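Local coordinates for protein esterase (uncultured bacterium pCosCE1, PDB 7ATL) that hydrolyses carboxylic esters as a family VIII carboxylesterase of beta-lactamase-like fold and also shows promiscuous acyltransferase activity, at residues Gly208-Ala220 / Pro251-Gly263. Residues are numbered along the deposited sequence; the frame is centred on the assembly and turned at random.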
loop_
_atom_site.group_PDB
_atom_site.type_symbol
_atom_site.label_atom_id
_atom_site.label_comp_id
_atom_site.label_asym_id
_atom_site.label_seq_id
_atom_site.Cartn_x
_atom_site.Cartn_y
_atom_site.Cartn_z
ATOM N N GLY A 208 9.919 -1.512 -8.309
ATOM C CA GLY A 208 9.426 -2.571 -9.202
ATOM C C GLY A 208 8.899 -3.734 -8.398
ATOM O O GLY A 208 8.488 -3.499 -7.240
ATOM N N PHE A 209 8.936 -4.936 -8.979
ATOM C CA PHE A 209 8.227 -6.144 -8.474
ATOM C C PHE A 209 9.198 -7.167 -7.874
ATOM O O PHE A 209 8.725 -8.112 -7.218
ATOM C CB PHE A 209 7.387 -6.745 -9.601
ATOM C CG PHE A 209 6.078 -6.032 -9.779
ATOM C CD1 PHE A 209 5.026 -6.298 -8.918
ATOM C CD2 PHE A 209 5.933 -5.063 -10.755
ATOM C CE1 PHE A 209 3.823 -5.634 -9.049
ATOM C CE2 PHE A 209 4.735 -4.389 -10.884
ATOM C CZ PHE A 209 3.680 -4.683 -10.040
ATOM N N TYR A 210 10.493 -6.978 -8.116
ATOM C CA TYR A 210 11.613 -7.693 -7.459
ATOM C C TYR A 210 12.896 -6.874 -7.603
ATOM O O TYR A 210 12.918 -5.944 -8.434
ATOM C CB TYR A 210 11.781 -9.074 -8.079
ATOM C CG TYR A 210 12.553 -9.111 -9.369
ATOM C CD1 TYR A 210 11.961 -8.759 -10.565
ATOM C CD2 TYR A 210 13.879 -9.511 -9.394
ATOM C CE1 TYR A 210 12.659 -8.820 -11.762
ATOM C CE2 TYR A 210 14.595 -9.567 -10.578
ATOM C CZ TYR A 210 13.976 -9.242 -11.773
ATOM O OH TYR A 210 14.659 -9.342 -12.954
ATOM N N THR A 211 13.921 -7.206 -6.813
ATOM C CA THR A 211 15.261 -6.568 -6.873
ATOM C C THR A 211 16.326 -7.656 -7.017
ATOM O O THR A 211 16.109 -8.756 -6.468
ATOM C CB THR A 211 15.505 -5.672 -5.657
ATOM O OG1 THR A 211 16.774 -5.050 -5.867
ATOM C CG2 THR A 211 15.482 -6.427 -4.346
ATOM N N THR A 212 17.397 -7.364 -7.759
ATOM C CA THR A 212 18.633 -8.187 -7.829
ATOM C C THR A 212 19.683 -7.638 -6.858
ATOM O O THR A 212 20.713 -8.283 -6.714
ATOM C CB THR A 212 19.242 -8.217 -9.237
ATOM O OG1 THR A 212 19.598 -6.879 -9.590
ATOM C CG2 THR A 212 18.324 -8.856 -10.263
ATOM N N ASP A 213 19.424 -6.497 -6.226
ATOM C CA ASP A 213 20.369 -5.817 -5.304
ATOM C C ASP A 213 20.071 -6.275 -3.873
ATOM O O ASP A 213 19.428 -5.512 -3.117
ATOM C CB ASP A 213 20.265 -4.305 -5.495
ATOM C CG ASP A 213 21.250 -3.494 -4.678
ATOM O OD1 ASP A 213 21.788 -4.038 -3.689
ATOM O OD2 ASP A 213 21.453 -2.308 -5.033
ATOM N N VAL A 214 20.553 -7.465 -3.513
ATOM C CA VAL A 214 20.308 -8.129 -2.195
ATOM C C VAL A 214 20.751 -7.236 -1.030
ATOM O O VAL A 214 19.993 -7.143 -0.066
ATOM C CB VAL A 214 21.010 -9.501 -2.104
ATOM C CG1 VAL A 214 20.652 -10.222 -0.798
ATOM C CG2 VAL A 214 20.719 -10.369 -3.330
ATOM N N ASP A 215 21.948 -6.646 -1.096
ATOM C CA ASP A 215 22.595 -5.913 0.036
ATOM C C ASP A 215 21.803 -4.646 0.372
ATOM O O ASP A 215 21.882 -4.222 1.526
ATOM C CB ASP A 215 24.055 -5.495 -0.239
ATOM C CG ASP A 215 24.943 -6.550 -0.895
ATOM O OD1 ASP A 215 24.719 -7.764 -0.649
ATOM O OD2 ASP A 215 25.855 -6.154 -1.670
ATOM N N ASN A 216 21.105 -4.032 -0.586
ATOM C CA ASN A 216 20.426 -2.728 -0.332
ATOM C C ASN A 216 18.944 -2.903 0.073
ATOM O O ASN A 216 18.287 -1.892 0.297
ATOM C CB ASN A 216 20.577 -1.772 -1.517
ATOM C CG ASN A 216 20.351 -0.329 -1.108
ATOM O OD1 ASN A 216 20.866 0.149 -0.090
ATOM N ND2 ASN A 216 19.540 0.365 -1.876
ATOM N N LEU A 217 18.431 -4.124 0.212
ATOM C CA LEU A 217 17.026 -4.373 0.631
ATOM C C LEU A 217 16.996 -4.502 2.153
ATOM O O LEU A 217 17.562 -5.456 2.682
ATOM C CB LEU A 217 16.519 -5.646 -0.064
ATOM C CG LEU A 217 15.052 -6.005 0.154
ATOM C CD1 LEU A 217 14.159 -4.859 -0.296
ATOM C CD2 LEU A 217 14.686 -7.289 -0.575
ATOM N N ALA A 218 16.354 -3.573 2.855
ATOM C CA ALA A 218 16.223 -3.651 4.325
ATOM C C ALA A 218 15.699 -5.030 4.722
ATOM O O ALA A 218 14.725 -5.521 4.163
ATOM C CB ALA A 218 15.317 -2.579 4.855
ATOM N N THR A 219 16.331 -5.613 5.716
ATOM C CA THR A 219 15.875 -6.856 6.362
ATOM C C THR A 219 14.540 -6.612 7.087
ATOM O O THR A 219 14.461 -5.689 7.944
ATOM C CB THR A 219 16.989 -7.328 7.292
ATOM O OG1 THR A 219 18.128 -7.320 6.433
ATOM C CG2 THR A 219 16.691 -8.662 7.944
ATOM N N ALA A 220 13.545 -7.449 6.811
ATOM C CA ALA A 220 12.226 -7.392 7.468
ATOM C C ALA A 220 12.321 -7.980 8.878
ATOM O O ALA A 220 12.810 -9.129 9.022
ATOM C CB ALA A 220 11.215 -8.145 6.638
ATOM N N PRO A 251 9.899 -13.039 3.051
ATOM C CA PRO A 251 10.850 -12.002 2.645
ATOM C C PRO A 251 11.778 -12.343 1.467
ATOM O O PRO A 251 12.245 -11.421 0.847
ATOM C CB PRO A 251 11.645 -11.715 3.923
ATOM C CG PRO A 251 10.656 -12.077 5.005
ATOM C CD PRO A 251 9.942 -13.306 4.495
ATOM N N SER A 252 11.965 -13.610 1.121
ATOM C CA SER A 252 12.768 -13.998 -0.073
ATOM C C SER A 252 12.010 -13.661 -1.368
ATOM O O SER A 252 12.680 -13.508 -2.399
ATOM C CB SER A 252 13.176 -15.451 -0.028
ATOM O OG SER A 252 12.062 -16.311 -0.217
ATOM N N ARG A 253 10.674 -13.571 -1.335
ATOM C CA ARG A 253 9.845 -13.364 -2.552
ATOM C C ARG A 253 10.367 -12.169 -3.363
ATOM O O ARG A 253 10.462 -12.286 -4.606
ATOM C CB ARG A 253 8.386 -13.150 -2.152
ATOM C CG ARG A 253 7.402 -13.230 -3.311
ATOM C CD ARG A 253 5.995 -12.926 -2.845
ATOM N NE ARG A 253 4.994 -13.380 -3.792
ATOM C CZ ARG A 253 4.679 -12.749 -4.914
ATOM N NH1 ARG A 253 5.299 -11.624 -5.254
ATOM N NH2 ARG A 253 3.731 -13.255 -5.686
ATOM N N ALA A 254 10.718 -11.076 -2.673
ATOM C CA ALA A 254 11.261 -9.812 -3.236
ATOM C C ALA A 254 12.489 -10.061 -4.133
ATOM O O ALA A 254 12.822 -9.155 -4.923
ATOM C CB ALA A 254 11.599 -8.869 -2.104
ATOM N N LEU A 255 13.171 -11.206 -4.005
ATOM C CA LEU A 255 14.434 -11.499 -4.748
ATOM C C LEU A 255 14.164 -12.412 -5.938
ATOM O O LEU A 255 15.080 -12.581 -6.736
ATOM C CB LEU A 255 15.466 -12.122 -3.801
ATOM C CG LEU A 255 15.837 -11.252 -2.592
ATOM C CD1 LEU A 255 16.720 -12.008 -1.616
ATOM C CD2 LEU A 255 16.507 -9.960 -3.029
ATOM N N ASP A 256 12.940 -12.921 -6.058
ATOM C CA ASP A 256 12.545 -13.959 -7.037
ATOM C C ASP A 256 11.971 -13.275 -8.277
ATOM O O ASP A 256 10.836 -12.819 -8.212
ATOM C CB ASP A 256 11.532 -14.912 -6.403
ATOM C CG ASP A 256 11.147 -16.089 -7.276
ATOM O OD1 ASP A 256 11.652 -16.164 -8.410
ATOM O OD2 ASP A 256 10.337 -16.917 -6.806
ATOM N N ALA A 257 12.699 -13.263 -9.387
ATOM C CA ALA A 257 12.244 -12.658 -10.663
ATOM C C ALA A 257 11.031 -13.430 -11.221
ATOM O O ALA A 257 10.378 -12.905 -12.149
ATOM C CB ALA A 257 13.400 -12.622 -11.648
ATOM N N GLN A 258 10.748 -14.629 -10.700
ATOM C CA GLN A 258 9.675 -15.530 -11.216
ATOM C C GLN A 258 8.393 -15.344 -10.399
ATOM O O GLN A 258 7.336 -15.773 -10.870
ATOM C CB GLN A 258 10.030 -17.027 -11.136
ATOM C CG GLN A 258 11.308 -17.465 -11.853
ATOM C CD GLN A 258 11.559 -16.741 -13.154
ATOM O OE1 GLN A 258 12.643 -16.192 -13.393
ATOM N NE2 GLN A 258 10.548 -16.727 -14.002
ATOM N N ALA A 259 8.470 -14.761 -9.207
ATOM C CA ALA A 259 7.287 -14.582 -8.339
ATOM C C ALA A 259 6.253 -13.716 -9.076
ATOM O O ALA A 259 6.653 -12.677 -9.653
ATOM C CB ALA A 259 7.707 -13.977 -7.024
ATOM N N TYR A 260 4.979 -14.121 -9.083
ATOM C CA TYR A 260 3.927 -13.381 -9.829
ATOM C C TYR A 260 3.818 -11.960 -9.269
ATOM O O TYR A 260 3.965 -11.716 -8.057
ATOM C CB TYR A 260 2.580 -14.126 -9.881
ATOM C CG TYR A 260 1.769 -14.107 -8.616
ATOM C CD1 TYR A 260 0.963 -13.031 -8.318
ATOM C CD2 TYR A 260 1.798 -15.159 -7.718
ATOM C CE1 TYR A 260 0.210 -12.996 -7.157
ATOM C CE2 TYR A 260 1.062 -15.135 -6.543
ATOM C CZ TYR A 260 0.251 -14.049 -6.263
ATOM O OH TYR A 260 -0.504 -13.980 -5.122
ATOM N N PRO A 261 3.646 -10.973 -10.177
ATOM C CA PRO A 261 3.497 -9.576 -9.787
ATOM C C PRO A 261 2.182 -9.340 -9.043
ATOM O O PRO A 261 1.167 -9.433 -9.666
ATOM C CB PRO A 261 3.510 -8.832 -11.125
ATOM C CG PRO A 261 3.041 -9.854 -12.131
ATOM C CD PRO A 261 3.650 -11.147 -11.637
ATOM N N SER A 262 2.253 -9.125 -7.727
ATOM C CA SER A 262 1.091 -8.772 -6.873
ATOM C C SER A 262 0.960 -7.254 -6.861
ATOM O O SER A 262 1.765 -6.601 -6.207
ATOM C CB SER A 262 1.215 -9.319 -5.465
ATOM O OG SER A 262 0.264 -8.708 -4.602
ATOM N N GLY A 263 -0.031 -6.731 -7.569
ATOM C CA GLY A 263 -0.381 -5.296 -7.541
ATOM C C GLY A 263 -0.754 -4.782 -6.157
ATOM O O GLY A 263 -0.475 -3.600 -5.884
HETATM O O HOH W 1 6.981 -10.208 -8.587
HETATM O O HOH W 2 17.874 -11.524 -6.779
#
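T211 meets A254 through the direct backbone hydrogen bond of this loop-to-loop contact in a beta-lactamase-like fold: T211 N lies 2.9 Å from A254 O, with 159° at the hydrogen and the donor almost in line with the carbonyl. A254 belongs to the 3-10 turn 253-255, and its carbonyl also receives a CA-H...O contact from Y210.

Two aromatic rings and the L255 side chain supply much of the packing beside this bond. A257 CB sits over one face of the Y210 ring, 3.6 Å from its centroid and 21° off the normal, displaced toward CZ and CE2. Y210 reaches it with CG set between backbone N and carbonyl carbon (chi1 81°). P261 CB makes a second CH-pi contact, over a face of F209 at 3.9 Å from the ring centre, while S262 O lies near the plane at the CE1 edge. Helix 190-199 also packs on F209, through L190, P191 and F194. Next to the 3-10 turn, the methyl L217 CD2 touches A254 CB (3.8 Å) and L255 CD2, which lies alongside T211 CG2.

One water donates to T211 O and L255 O and so bridges the loops; a second lies between F209 O and A259 O, within hydrogen-bonding distance of both, but has more acceptors around it than protons to give.

Behind the first shell, an ST turn on T211 OG1 and an Asx turn on D256 OD1 shape the two loops, the latter within the type I turn 256-259 that presents A257. R253, whose NE bonds to E143 O, holds the following chain: NH1 and NH2 both grip Y260 O, close to the guanidinium plane, and NH2 stands 3.3 Å above the centre of the Y260 ring.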